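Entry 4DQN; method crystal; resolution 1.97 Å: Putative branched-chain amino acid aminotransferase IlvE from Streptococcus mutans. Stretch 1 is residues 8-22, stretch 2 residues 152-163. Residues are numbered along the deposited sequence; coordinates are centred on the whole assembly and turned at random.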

# COMPACT_ATOMS: atom_id res chain seq x y z
N ASP A 8 -9.53 31.67 17.36
CA ASP A 8 -8.25 32.36 17.51
C ASP A 8 -7.02 31.46 17.52
O ASP A 8 -6.49 31.09 18.57
CB ASP A 8 -8.29 33.31 18.72
CG ASP A 8 -9.25 34.47 18.51
OD1 ASP A 8 -9.25 35.05 17.40
OD2 ASP A 8 -10.00 34.81 19.45
N LEU A 9 -6.54 31.14 16.32
CA LEU A 9 -5.38 30.27 16.16
C LEU A 9 -4.21 31.05 15.57
O LEU A 9 -4.42 32.12 14.98
CB LEU A 9 -5.75 29.09 15.25
CG LEU A 9 -6.76 28.06 15.75
CD1 LEU A 9 -7.04 27.00 14.68
CD2 LEU A 9 -6.23 27.43 17.02
N ASP A 10 -3.00 30.54 15.73
CA ASP A 10 -1.81 31.18 15.17
C ASP A 10 -1.75 30.97 13.66
O ASP A 10 -0.86 30.27 13.16
CB ASP A 10 -0.55 30.62 15.84
CG ASP A 10 0.68 31.47 15.58
OD1 ASP A 10 0.53 32.58 15.04
OD2 ASP A 10 1.80 31.02 15.94
N TRP A 11 -2.69 31.59 12.94
CA TRP A 11 -2.95 31.31 11.52
C TRP A 11 -1.74 31.25 10.61
O TRP A 11 -1.60 30.31 9.81
CB TRP A 11 -3.96 32.31 10.95
CG TRP A 11 -5.24 32.39 11.71
CD1 TRP A 11 -5.70 33.45 12.44
CD2 TRP A 11 -6.25 31.37 11.81
NE1 TRP A 11 -6.93 33.16 12.98
CE2 TRP A 11 -7.29 31.89 12.61
CE3 TRP A 11 -6.38 30.08 11.29
CZ2 TRP A 11 -8.45 31.15 12.91
CZ3 TRP A 11 -7.53 29.35 11.58
CH2 TRP A 11 -8.55 29.89 12.38
N LYS A 12 -0.87 32.25 10.71
CA LYS A 12 0.30 32.30 9.84
C LYS A 12 1.32 31.20 10.17
O LYS A 12 2.11 30.81 9.31
CB LYS A 12 0.94 33.68 9.88
CG LYS A 12 0.24 34.71 8.99
CD LYS A 12 0.87 36.08 9.11
CE LYS A 12 2.39 36.00 9.02
NZ LYS A 12 3.08 37.30 9.30
N ASN A 13 1.29 30.69 11.40
CA ASN A 13 2.31 29.72 11.82
C ASN A 13 1.79 28.29 11.99
O ASN A 13 2.48 27.44 12.55
CB ASN A 13 3.04 30.22 13.06
CG ASN A 13 3.61 31.61 12.85
OD1 ASN A 13 4.17 31.91 11.79
ND2 ASN A 13 3.43 32.49 13.84
N LEU A 14 0.59 28.04 11.49
CA LEU A 14 0.17 26.67 11.27
C LEU A 14 1.16 26.17 10.25
O LEU A 14 1.67 26.94 9.43
CB LEU A 14 -1.22 26.61 10.65
CG LEU A 14 -2.32 27.19 11.52
CD1 LEU A 14 -3.64 27.04 10.82
CD2 LEU A 14 -2.35 26.50 12.88
N GLY A 15 1.46 24.89 10.31
CA GLY A 15 2.21 24.31 9.22
C GLY A 15 1.19 23.50 8.47
O GLY A 15 0.08 23.97 8.17
N PHE A 16 1.57 22.26 8.20
CA PHE A 16 0.69 21.31 7.58
C PHE A 16 0.70 20.10 8.50
O PHE A 16 1.65 19.31 8.48
CB PHE A 16 1.23 20.95 6.20
CG PHE A 16 0.25 20.21 5.33
CD1 PHE A 16 0.27 18.82 5.28
CD2 PHE A 16 -0.67 20.91 4.55
CE1 PHE A 16 -0.63 18.12 4.48
CE2 PHE A 16 -1.58 20.22 3.74
CZ PHE A 16 -1.55 18.82 3.70
N GLU A 17 -0.31 19.98 9.35
CA GLU A 17 -0.38 18.87 10.29
C GLU A 17 -1.83 18.62 10.73
O GLU A 17 -2.70 19.45 10.51
CB GLU A 17 0.48 19.15 11.51
CG GLU A 17 -0.10 20.18 12.45
CD GLU A 17 0.82 20.47 13.63
OE1 GLU A 17 0.58 21.49 14.32
OE2 GLU A 17 1.77 19.69 13.87
N TYR A 18 -2.06 17.47 11.36
CA TYR A 18 -3.40 17.10 11.81
C TYR A 18 -3.84 17.99 12.96
O TYR A 18 -3.06 18.30 13.85
CB TYR A 18 -3.40 15.65 12.30
CG TYR A 18 -4.78 15.21 12.79
CD1 TYR A 18 -5.80 14.92 11.89
CD2 TYR A 18 -5.05 15.11 14.16
CE1 TYR A 18 -7.07 14.53 12.33
CE2 TYR A 18 -6.32 14.72 14.61
CZ TYR A 18 -7.31 14.43 13.69
OH TYR A 18 -8.57 14.05 14.14
N HIS A 19 -5.11 18.40 12.91
CA HIS A 19 -5.81 18.98 14.05
C HIS A 19 -7.12 18.23 14.16
O HIS A 19 -7.71 17.87 13.14
CB HIS A 19 -6.12 20.47 13.81
CG HIS A 19 -4.91 21.31 13.53
ND1 HIS A 19 -4.45 22.26 14.41
CD2 HIS A 19 -4.07 21.33 12.48
CE1 HIS A 19 -3.37 22.83 13.92
NE2 HIS A 19 -3.11 22.29 12.74
N LYS A 20 -7.58 17.98 15.38
CA LYS A 20 -8.89 17.36 15.58
C LYS A 20 -9.98 18.41 15.69
O LYS A 20 -10.16 19.03 16.74
CB LYS A 20 -8.87 16.49 16.84
CG LYS A 20 -10.15 15.70 17.07
CD LYS A 20 -10.04 14.91 18.38
CE LYS A 20 -11.43 14.59 18.92
NZ LYS A 20 -11.43 14.53 20.42
N LEU A 21 -10.73 18.61 14.61
CA LEU A 21 -11.79 19.61 14.57
C LEU A 21 -13.11 19.02 15.09
O LEU A 21 -13.23 17.79 15.19
CB LEU A 21 -11.95 20.16 13.14
CG LEU A 21 -11.20 21.46 12.82
CD1 LEU A 21 -9.75 21.37 13.25
CD2 LEU A 21 -11.28 21.82 11.34
N PRO A 22 -14.07 19.87 15.47
CA PRO A 22 -15.31 19.32 16.07
C PRO A 22 -16.09 18.31 15.22
O PRO A 22 -16.59 17.35 15.80
CB PRO A 22 -16.16 20.57 16.31
CG PRO A 22 -15.18 21.68 16.48
CD PRO A 22 -14.03 21.34 15.55
N ILE A 152 -14.69 12.45 5.49
CA ILE A 152 -13.89 13.65 5.26
C ILE A 152 -13.70 14.39 6.56
O ILE A 152 -14.68 14.84 7.18
CB ILE A 152 -14.55 14.63 4.26
CG1 ILE A 152 -14.93 13.92 2.94
CG2 ILE A 152 -13.60 15.80 3.97
CD1 ILE A 152 -15.52 14.89 1.87
N PHE A 153 -12.45 14.53 6.98
CA PHE A 153 -12.11 15.37 8.12
C PHE A 153 -11.25 16.55 7.67
O PHE A 153 -10.74 16.56 6.54
CB PHE A 153 -11.46 14.58 9.27
CG PHE A 153 -10.19 13.85 8.91
CD1 PHE A 153 -10.24 12.56 8.40
CD2 PHE A 153 -8.95 14.42 9.16
CE1 PHE A 153 -9.08 11.86 8.09
CE2 PHE A 153 -7.77 13.75 8.85
CZ PHE A 153 -7.83 12.45 8.33
N ALA A 154 -11.12 17.55 8.54
CA ALA A 154 -10.52 18.83 8.14
C ALA A 154 -9.56 19.39 9.18
O ALA A 154 -9.63 19.06 10.36
CB ALA A 154 -11.61 19.85 7.82
N MET A 155 -8.66 20.26 8.72
CA MET A 155 -7.71 20.91 9.61
C MET A 155 -7.20 22.17 8.94
O MET A 155 -6.98 22.20 7.73
CB MET A 155 -6.54 19.98 9.95
CG MET A 155 -5.68 19.60 8.75
SD MET A 155 -5.41 17.82 8.62
CE MET A 155 -7.06 17.27 8.14
N PRO A 156 -7.01 23.23 9.73
CA PRO A 156 -6.45 24.45 9.13
C PRO A 156 -4.95 24.25 8.85
O PRO A 156 -4.25 23.66 9.69
CB PRO A 156 -6.68 25.50 10.22
CG PRO A 156 -6.67 24.71 11.51
CD PRO A 156 -7.34 23.40 11.16
N VAL A 157 -4.47 24.69 7.69
CA VAL A 157 -3.04 24.56 7.39
C VAL A 157 -2.48 25.91 6.98
O VAL A 157 -3.21 26.76 6.48
CB VAL A 157 -2.76 23.49 6.29
CG1 VAL A 157 -3.25 22.11 6.75
CG2 VAL A 157 -3.41 23.86 4.96
N GLY A 158 -1.18 26.12 7.19
CA GLY A 158 -0.59 27.43 6.94
C GLY A 158 -0.21 27.64 5.49
O GLY A 158 -0.24 26.70 4.69
N ASN A 159 0.15 28.89 5.17
CA ASN A 159 0.63 29.28 3.83
C ASN A 159 1.80 28.43 3.37
O ASN A 159 1.82 27.95 2.23
CB ASN A 159 1.03 30.77 3.83
CG ASN A 159 1.37 31.31 2.43
OD1 ASN A 159 1.94 30.61 1.59
ND2 ASN A 159 1.04 32.58 2.19
N TYR A 160 2.78 28.28 4.26
CA TYR A 160 4.05 27.61 3.97
C TYR A 160 5.01 28.52 3.20
O TYR A 160 6.23 28.41 3.33
CB TYR A 160 3.85 26.24 3.30
CG TYR A 160 5.13 25.56 2.83
CD1 TYR A 160 6.23 25.43 3.68
CD2 TYR A 160 5.22 25.03 1.54
CE1 TYR A 160 7.40 24.81 3.25
CE2 TYR A 160 6.39 24.41 1.10
CZ TYR A 160 7.47 24.30 1.96
OH TYR A 160 8.61 23.67 1.53
N PHE A 161 4.46 29.44 2.40
CA PHE A 161 5.27 30.49 1.80
C PHE A 161 4.93 31.87 2.36
O PHE A 161 4.56 32.80 1.62
CB PHE A 161 5.23 30.44 0.26
CG PHE A 161 6.10 29.37 -0.31
CD1 PHE A 161 7.41 29.21 0.15
CD2 PHE A 161 5.62 28.48 -1.25
CE1 PHE A 161 8.22 28.21 -0.35
CE2 PHE A 161 6.42 27.47 -1.76
CZ PHE A 161 7.73 27.33 -1.31
N LYS A 162 5.06 31.97 3.68
CA LYS A 162 5.09 33.26 4.35
C LYS A 162 6.54 33.73 4.35
O LYS A 162 7.41 33.15 5.02
CB LYS A 162 4.51 33.16 5.77
CG LYS A 162 4.33 34.52 6.45
CD LYS A 162 4.02 35.61 5.42
CE LYS A 162 4.25 37.00 5.99
NZ LYS A 162 2.97 37.76 6.12
N GLY A 163 6.79 34.78 3.59
CA GLY A 163 8.14 35.21 3.27
C GLY A 163 8.30 35.20 1.76
O GLY A 163 9.35 35.55 1.23
O HOH W 1 -1.74 22.63 10.38
O HOH W 2 -10.09 17.13 12.16

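Stretch 2 enters as a strand, 152-157, and stretch 1 runs beside it without regular structure of its own; side chains pack across the contact, two waters bridge it and one direct hydrogen bond crosses it. Ile 152 lies out of reach; the contact opens at Phe 153, whose CE2 meets Tyr 18 CE1 at 3.6 Å. The two rings sit obliquely, planes at 69°, and Phe 153 CE2 approaches the edge of the tyrosine ring.

At Ala 154 the backbones address each other through solvent. The carbonyl oxygens His 19 O and Ala 154 O are 3.6 Å apart; both are acceptors and cannot bond to each other. Water 2 donates to both, to His 19 O and to Ala 154 O, each at 2.7 Å, while accepting from Leu 21 N at 2.9 Å. The small alanine side chain leaves its CB 4.0 Å from Leu 21 CD2.

Met 155 points toward stretch 1 and lies along its backbone: its CG is 3.5 Å from Glu 17 O, its SD 3.8 Å from Tyr 18 CA, and its CB 3.6 Å from His 19 N.

Pro 156 is the hub, with the largest area covered of any residue here. Leu 14 CD1 packs on its CB at 3.5 Å, Leu 9 CD1 on its CG at 3.9 Å and Leu 21 CD1 on its CD at 3.8 Å, while its CB also meets the edge of the Trp 11 ring. Over the His 19 ring, Pro 156 CG stands 4.3 Å from the centroid and only 5° off the normal, a CH-pi contact. The same histidine serves a polar role: its NE2 is 2.7 Å from the oxygen of water 1, which can donate to Pro 156 O at 2.8 Å, though it has more acceptors in reach than protons, and accepts from Glu 17 N at 3.2 Å. One residue thus joins apolar packing to a hydrated backbone link.

The CA-to-CB bond of Val 157 points sideways, and its CG1 comes to 3.6 Å from Phe 16 CD2.

Gly 158 then makes the single direct hydrogen bond of the contact: Gly 158 N donates to Gly 15 O at 2.7 Å, nearly straight at 169°. Its CA adds a CA-H...O contact to Leu 14 O at 3.4 Å. The absent side chain matters, because an ideal CB would fall 2.0 Å from Leu 14 O, a clash; close backbone approach is bought with glycine.

Beyond Gly 158, contact thins until Lys 162, poorly ordered, whose NZ lies 3.2 Å from Lys 12 NZ. These are like charges and two donors, so proximity here is not attraction.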